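Local structure of Ctr9 protein (Myceliophthora thermophila, 6AF0) at residues D755-R767 against Y776-Q788. The protein probably binds the RNA polymerase II complex, this chain being the long, TPR-repeat-bearing part of a larger protein. Sequence-based numbering, arbitrary orientation.
Sequences DYKNALQIFIKVR and YVNMGHIYAELRQ
M779 reaches into the facing helix as a knob, its side chain surrounded by L760, F763, I764 and R767. Its chain bends at chi3 (141°), which carries CE in beside the backbone of F763 and up to F763 CB, 3.9 Å away. R767 runs extended from CG to NE and crosses the methionine at about a right angle, presenting the edge of its guanidinium to the sulfur, with M779 SD lying 3.7 Å from R767 NH1. One turn further along, I782 divides its branches: CG1 meets F763 CE2 at 3.7 Å, whereas CG2 packs 4.1 Å from L760 CB. N778 CB touches the same phenyl ring at CE1, while its amide ND2 is hydrogen-bonded to the backbone of another protein's chain. The axes of helices 756-767 and 776-785 pass 10.3 Å apart at 149°, a near-antiparallel pairing in a TPR-type helical array; helix 773-785 opens a predicted TPR, and Y783 touches K791 and A792 of helix 789-801. L760 CD2 meets L786 CD2 at 4.0 Å. At the far end, the Y756 ring meets I782 obliquely, Y756 CD1 to I782 CD1 4.0 Å; its plane is 24° from the E785 carboxylate, though how closely those two side chains approach is doubtful in the model. Replacing Y756 with an alanine would probably open a gap beside I782 CD1, where the ring now packs.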
loop_
_atom_site.group_PDB
_atom_site.type_symbol
_atom_site.label_atom_id
_atom_site.label_comp_id
_atom_site.label_asym_id
_atom_site.label_seq_id
_atom_site.Cartn_x
_atom_site.Cartn_y
_atom_site.Cartn_z
ATOM N N ASP A 755 -40.357 13.574 -23.138
ATOM C CA ASP A 755 -39.112 14.230 -22.839
ATOM C C ASP A 755 -38.034 13.461 -23.560
ATOM O O ASP A 755 -37.397 12.585 -22.995
ATOM C CB ASP A 755 -38.850 14.248 -21.341
ATOM C CG ASP A 755 -37.612 15.008 -20.993
ATOM O OD1 ASP A 755 -36.793 15.253 -21.909
ATOM O OD2 ASP A 755 -37.457 15.354 -19.807
ATOM N N TYR A 756 -37.834 13.812 -24.813
ATOM C CA TYR A 756 -36.915 13.096 -25.681
ATOM C C TYR A 756 -35.502 13.536 -25.358
ATOM O O TYR A 756 -34.587 12.722 -25.258
ATOM C CB TYR A 756 -37.219 13.402 -27.150
ATOM C CG TYR A 756 -38.625 13.047 -27.562
ATOM C CD1 TYR A 756 -38.885 11.960 -28.392
ATOM C CD2 TYR A 756 -39.702 13.796 -27.108
ATOM C CE1 TYR A 756 -40.189 11.632 -28.750
ATOM C CE2 TYR A 756 -40.994 13.490 -27.462
ATOM C CZ TYR A 756 -41.250 12.413 -28.285
ATOM O OH TYR A 756 -42.565 12.136 -28.626
ATOM N N LYS A 757 -35.355 14.842 -25.190
ATOM C CA LYS A 757 -34.055 15.480 -24.981
ATOM C C LYS A 757 -33.191 14.799 -23.915
ATOM O O LYS A 757 -32.050 14.434 -24.197
ATOM C CB LYS A 757 -34.189 16.996 -24.714
ATOM C CG LYS A 757 -35.603 17.526 -24.486
ATOM C CD LYS A 757 -35.779 18.933 -25.041
ATOM C CE LYS A 757 -37.247 19.266 -25.270
ATOM N NZ LYS A 757 -37.398 20.526 -26.052
ATOM N N ASN A 758 -33.713 14.615 -22.706
ATOM C CA ASN A 758 -32.899 13.973 -21.653
ATOM C C ASN A 758 -33.002 12.455 -21.706
ATOM O O ASN A 758 -32.035 11.753 -21.410
ATOM C CB ASN A 758 -33.164 14.494 -20.224
ATOM C CG ASN A 758 -34.359 15.399 -20.138
ATOM O OD1 ASN A 758 -34.646 16.140 -21.074
ATOM N ND2 ASN A 758 -35.060 15.357 -19.014
ATOM N N ALA A 759 -34.156 11.939 -22.109
ATOM C CA ALA A 759 -34.267 10.508 -22.300
ATOM C C ALA A 759 -33.141 10.120 -23.223
ATOM O O ALA A 759 -32.505 9.097 -23.024
ATOM C CB ALA A 759 -35.605 10.125 -22.897
ATOM N N LEU A 760 -32.871 10.968 -24.209
ATOM C CA LEU A 760 -31.732 10.779 -25.095
ATOM C C LEU A 760 -30.358 10.801 -24.406
ATOM O O LEU A 760 -29.436 10.149 -24.862
ATOM C CB LEU A 760 -31.740 11.814 -26.219
ATOM C CG LEU A 760 -30.588 11.657 -27.215
ATOM C CD1 LEU A 760 -30.584 10.231 -27.723
ATOM C CD2 LEU A 760 -30.681 12.633 -28.371
ATOM N N GLN A 761 -30.209 11.571 -23.338
ATOM C CA GLN A 761 -28.974 11.535 -22.539
ATOM C C GLN A 761 -28.727 10.142 -21.988
ATOM O O GLN A 761 -27.653 9.561 -22.178
ATOM C CB GLN A 761 -29.042 12.514 -21.370
ATOM C CG GLN A 761 -29.127 13.963 -21.788
ATOM C CD GLN A 761 -27.764 14.544 -22.065
ATOM O OE1 GLN A 761 -26.982 13.977 -22.838
ATOM N NE2 GLN A 761 -27.463 15.678 -21.431
ATOM N N ILE A 762 -29.743 9.627 -21.301
ATOM C CA ILE A 762 -29.721 8.272 -20.751
ATOM C C ILE A 762 -29.301 7.319 -21.848
ATOM O O ILE A 762 -28.305 6.607 -21.717
ATOM C CB ILE A 762 -31.097 7.833 -20.203
ATOM C CG1 ILE A 762 -31.439 8.564 -18.894
ATOM C CG2 ILE A 762 -31.106 6.338 -19.946
ATOM C CD1 ILE A 762 -32.438 9.689 -19.032
ATOM N N PHE A 763 -30.051 7.358 -22.946
ATOM C CA PHE A 763 -29.760 6.547 -24.115
ATOM C C PHE A 763 -28.309 6.620 -24.590
ATOM O O PHE A 763 -27.786 5.608 -25.010
ATOM C CB PHE A 763 -30.703 6.866 -25.285
ATOM C CG PHE A 763 -32.057 6.230 -25.154
ATOM C CD1 PHE A 763 -32.174 4.886 -24.870
ATOM C CD2 PHE A 763 -33.220 6.978 -25.317
ATOM C CE1 PHE A 763 -33.420 4.301 -24.734
ATOM C CE2 PHE A 763 -34.469 6.397 -25.176
ATOM C CZ PHE A 763 -34.568 5.054 -24.880
ATOM N N ILE A 764 -27.656 7.780 -24.536
ATOM C CA ILE A 764 -26.313 7.902 -25.151
ATOM C C ILE A 764 -25.267 7.149 -24.374
ATOM O O ILE A 764 -24.334 6.567 -24.964
ATOM C CB ILE A 764 -25.777 9.346 -25.254
ATOM C CG1 ILE A 764 -26.770 10.268 -25.953
ATOM C CG2 ILE A 764 -24.453 9.370 -26.030
ATOM C CD1 ILE A 764 -26.860 11.620 -25.282
ATOM N N LYS A 765 -25.385 7.218 -23.054
ATOM C CA LYS A 765 -24.394 6.596 -22.208
ATOM C C LYS A 765 -24.766 5.181 -21.787
ATOM O O LYS A 765 -23.890 4.404 -21.435
ATOM C CB LYS A 765 -24.019 7.496 -21.027
ATOM C CG LYS A 765 -22.986 8.566 -21.404
ATOM C CD LYS A 765 -21.902 8.033 -22.353
ATOM C CE LYS A 765 -20.602 8.827 -22.330
ATOM N NZ LYS A 765 -19.859 8.755 -21.036
ATOM N N VAL A 766 -26.042 4.826 -21.862
ATOM C CA VAL A 766 -26.395 3.402 -21.880
ATOM C C VAL A 766 -25.891 2.745 -23.173
ATOM O O VAL A 766 -25.377 1.637 -23.120
ATOM C CB VAL A 766 -27.899 3.116 -21.655
ATOM C CG1 VAL A 766 -28.749 3.784 -22.684
ATOM C CG2 VAL A 766 -28.191 1.633 -21.738
ATOM N N ARG A 767 -26.014 3.432 -24.309
ATOM C CA ARG A 767 -25.506 2.928 -25.611
ATOM C C ARG A 767 -24.032 2.512 -25.614
ATOM O O ARG A 767 -23.663 1.562 -26.296
ATOM C CB ARG A 767 -25.743 3.942 -26.750
ATOM C CG ARG A 767 -24.597 4.099 -27.751
ATOM C CD ARG A 767 -24.985 5.042 -28.868
ATOM N NE ARG A 767 -23.860 5.424 -29.713
ATOM C CZ ARG A 767 -23.934 6.304 -30.712
ATOM N NH1 ARG A 767 -25.084 6.916 -30.997
ATOM N NH2 ARG A 767 -22.852 6.577 -31.433
ATOM N N TYR A 776 -30.020 0.405 -29.955
ATOM C CA TYR A 776 -29.896 1.173 -31.190
ATOM C C TYR A 776 -31.260 1.445 -31.850
ATOM O O TYR A 776 -31.483 2.497 -32.448
ATOM C CB TYR A 776 -28.959 0.448 -32.156
ATOM C CG TYR A 776 -27.500 0.540 -31.754
ATOM C CD1 TYR A 776 -26.614 1.360 -32.452
ATOM C CD2 TYR A 776 -27.001 -0.178 -30.663
ATOM C CE1 TYR A 776 -25.275 1.456 -32.084
ATOM C CE2 TYR A 776 -25.667 -0.091 -30.287
ATOM C CZ TYR A 776 -24.803 0.720 -30.999
ATOM O OH TYR A 776 -23.477 0.799 -30.635
ATOM N N VAL A 777 -32.173 0.500 -31.717
ATOM C CA VAL A 777 -33.511 0.656 -32.251
ATOM C C VAL A 777 -34.177 1.817 -31.523
ATOM O O VAL A 777 -34.672 2.744 -32.147
ATOM C CB VAL A 777 -34.332 -0.647 -32.089
ATOM C CG1 VAL A 777 -35.778 -0.466 -32.520
ATOM C CG2 VAL A 777 -33.704 -1.771 -32.902
ATOM N N ASN A 778 -34.159 1.753 -30.199
ATOM C CA ASN A 778 -34.749 2.782 -29.348
ATOM C C ASN A 778 -34.136 4.156 -29.586
ATOM O O ASN A 778 -34.810 5.184 -29.478
ATOM C CB ASN A 778 -34.533 2.417 -27.886
ATOM C CG ASN A 778 -35.245 1.139 -27.478
ATOM O OD1 ASN A 778 -36.055 0.574 -28.221
ATOM N ND2 ASN A 778 -34.953 0.688 -26.275
ATOM N N MET A 779 -32.841 4.159 -29.880
ATOM C CA MET A 779 -32.132 5.379 -30.247
ATOM C C MET A 779 -32.646 5.932 -31.566
ATOM O O MET A 779 -33.057 7.089 -31.643
ATOM C CB MET A 779 -30.638 5.107 -30.360
ATOM C CG MET A 779 -29.897 5.219 -29.037
ATOM S SD MET A 779 -28.193 5.704 -29.339
ATOM C CE MET A 779 -27.930 6.813 -27.978
ATOM N N GLY A 780 -32.624 5.093 -32.599
ATOM C CA GLY A 780 -33.226 5.436 -33.890
ATOM C C GLY A 780 -34.641 6.002 -33.773
ATOM O O GLY A 780 -35.003 6.913 -34.497
ATOM N N HIS A 781 -35.435 5.473 -32.846
ATOM C CA HIS A 781 -36.787 5.985 -32.583
ATOM C C HIS A 781 -36.808 7.423 -32.066
ATOM O O HIS A 781 -37.629 8.234 -32.492
ATOM C CB HIS A 781 -37.502 5.109 -31.562
ATOM C CG HIS A 781 -37.742 3.710 -32.024
ATOM N ND1 HIS A 781 -37.520 3.306 -33.322
ATOM C CD2 HIS A 781 -38.239 2.632 -31.375
ATOM C CE1 HIS A 781 -37.848 2.034 -33.445
ATOM N NE2 HIS A 781 -38.293 1.602 -32.279
ATOM N N ILE A 782 -35.929 7.714 -31.117
ATOM C CA ILE A 782 -35.794 9.070 -30.602
ATOM C C ILE A 782 -35.307 10.020 -31.700
ATOM O O ILE A 782 -35.872 11.076 -31.894
ATOM C CB ILE A 782 -34.846 9.123 -29.379
ATOM C CG1 ILE A 782 -35.380 8.258 -28.230
ATOM C CG2 ILE A 782 -34.650 10.550 -28.883
ATOM C CD1 ILE A 782 -36.782 8.595 -27.754
ATOM N N TYR A 783 -34.279 9.634 -32.432
ATOM C CA TYR A 783 -33.691 10.526 -33.431
ATOM C C TYR A 783 -34.625 10.765 -34.600
ATOM O O TYR A 783 -34.572 11.806 -35.243
ATOM C CB TYR A 783 -32.400 9.954 -33.964
ATOM C CG TYR A 783 -31.227 10.157 -33.069
ATOM C CD1 TYR A 783 -30.017 10.564 -33.583
ATOM C CD2 TYR A 783 -31.310 9.937 -31.707
ATOM C CE1 TYR A 783 -28.914 10.740 -32.767
ATOM C CE2 TYR A 783 -30.213 10.116 -30.893
ATOM C CZ TYR A 783 -29.017 10.514 -31.426
ATOM O OH TYR A 783 -27.932 10.694 -30.608
ATOM N N ALA A 784 -35.467 9.780 -34.882
ATOM C CA ALA A 784 -36.539 9.933 -35.853
ATOM C C ALA A 784 -37.498 11.040 -35.426
ATOM O O ALA A 784 -37.933 11.836 -36.262
ATOM C CB ALA A 784 -37.299 8.623 -36.023
ATOM N N GLU A 785 -37.829 11.076 -34.135
ATOM C CA GLU A 785 -38.691 12.121 -33.590
ATOM C C GLU A 785 -38.033 13.502 -33.643
ATOM O O GLU A 785 -38.678 14.491 -33.981
ATOM C CB GLU A 785 -39.092 11.799 -32.153
ATOM C CG GLU A 785 -40.346 12.538 -31.723
ATOM C CD GLU A 785 -41.555 12.147 -32.534
ATOM O OE1 GLU A 785 -41.570 11.018 -33.051
ATOM O OE2 GLU A 785 -42.487 12.965 -32.653
ATOM N N LEU A 786 -36.737 13.543 -33.344
ATOM C CA LEU A 786 -35.985 14.801 -33.228
ATOM C C LEU A 786 -35.502 15.320 -34.572
ATOM O O LEU A 786 -34.590 16.148 -34.631
ATOM C CB LEU A 786 -34.786 14.642 -32.259
ATOM C CG LEU A 786 -34.939 15.153 -30.812
ATOM C CD1 LEU A 786 -36.307 14.875 -30.191
ATOM C CD2 LEU A 786 -33.852 14.547 -29.939
ATOM N N ARG A 787 -36.097 14.835 -35.656
ATOM C CA ARG A 787 -35.729 15.285 -36.992
ATOM C C ARG A 787 -34.277 15.016 -37.346
ATOM O O ARG A 787 -33.860 15.372 -38.438
ATOM C CB ARG A 787 -35.997 16.787 -37.144
ATOM C CG ARG A 787 -37.466 17.164 -37.127
ATOM C CD ARG A 787 -38.115 16.870 -38.464
ATOM N NE ARG A 787 -39.543 16.663 -38.318
ATOM C CZ ARG A 787 -40.353 16.310 -39.307
ATOM N NH1 ARG A 787 -39.878 16.139 -40.537
ATOM N NH2 ARG A 787 -41.643 16.129 -39.058
ATOM N N GLN A 788 -33.512 14.407 -36.434
ATOM C CA GLN A 788 -32.099 14.123 -36.669
ATOM C C GLN A 788 -32.049 12.811 -37.408
ATOM O O GLN A 788 -31.847 11.757 -36.825
ATOM C CB GLN A 788 -31.310 14.042 -35.369
ATOM C CG GLN A 788 -31.171 15.369 -34.645
ATOM C CD GLN A 788 -30.317 15.253 -33.396
ATOM O OE1 GLN A 788 -29.113 14.948 -33.485
ATOM N NE2 GLN A 788 -30.931 15.482 -32.221
#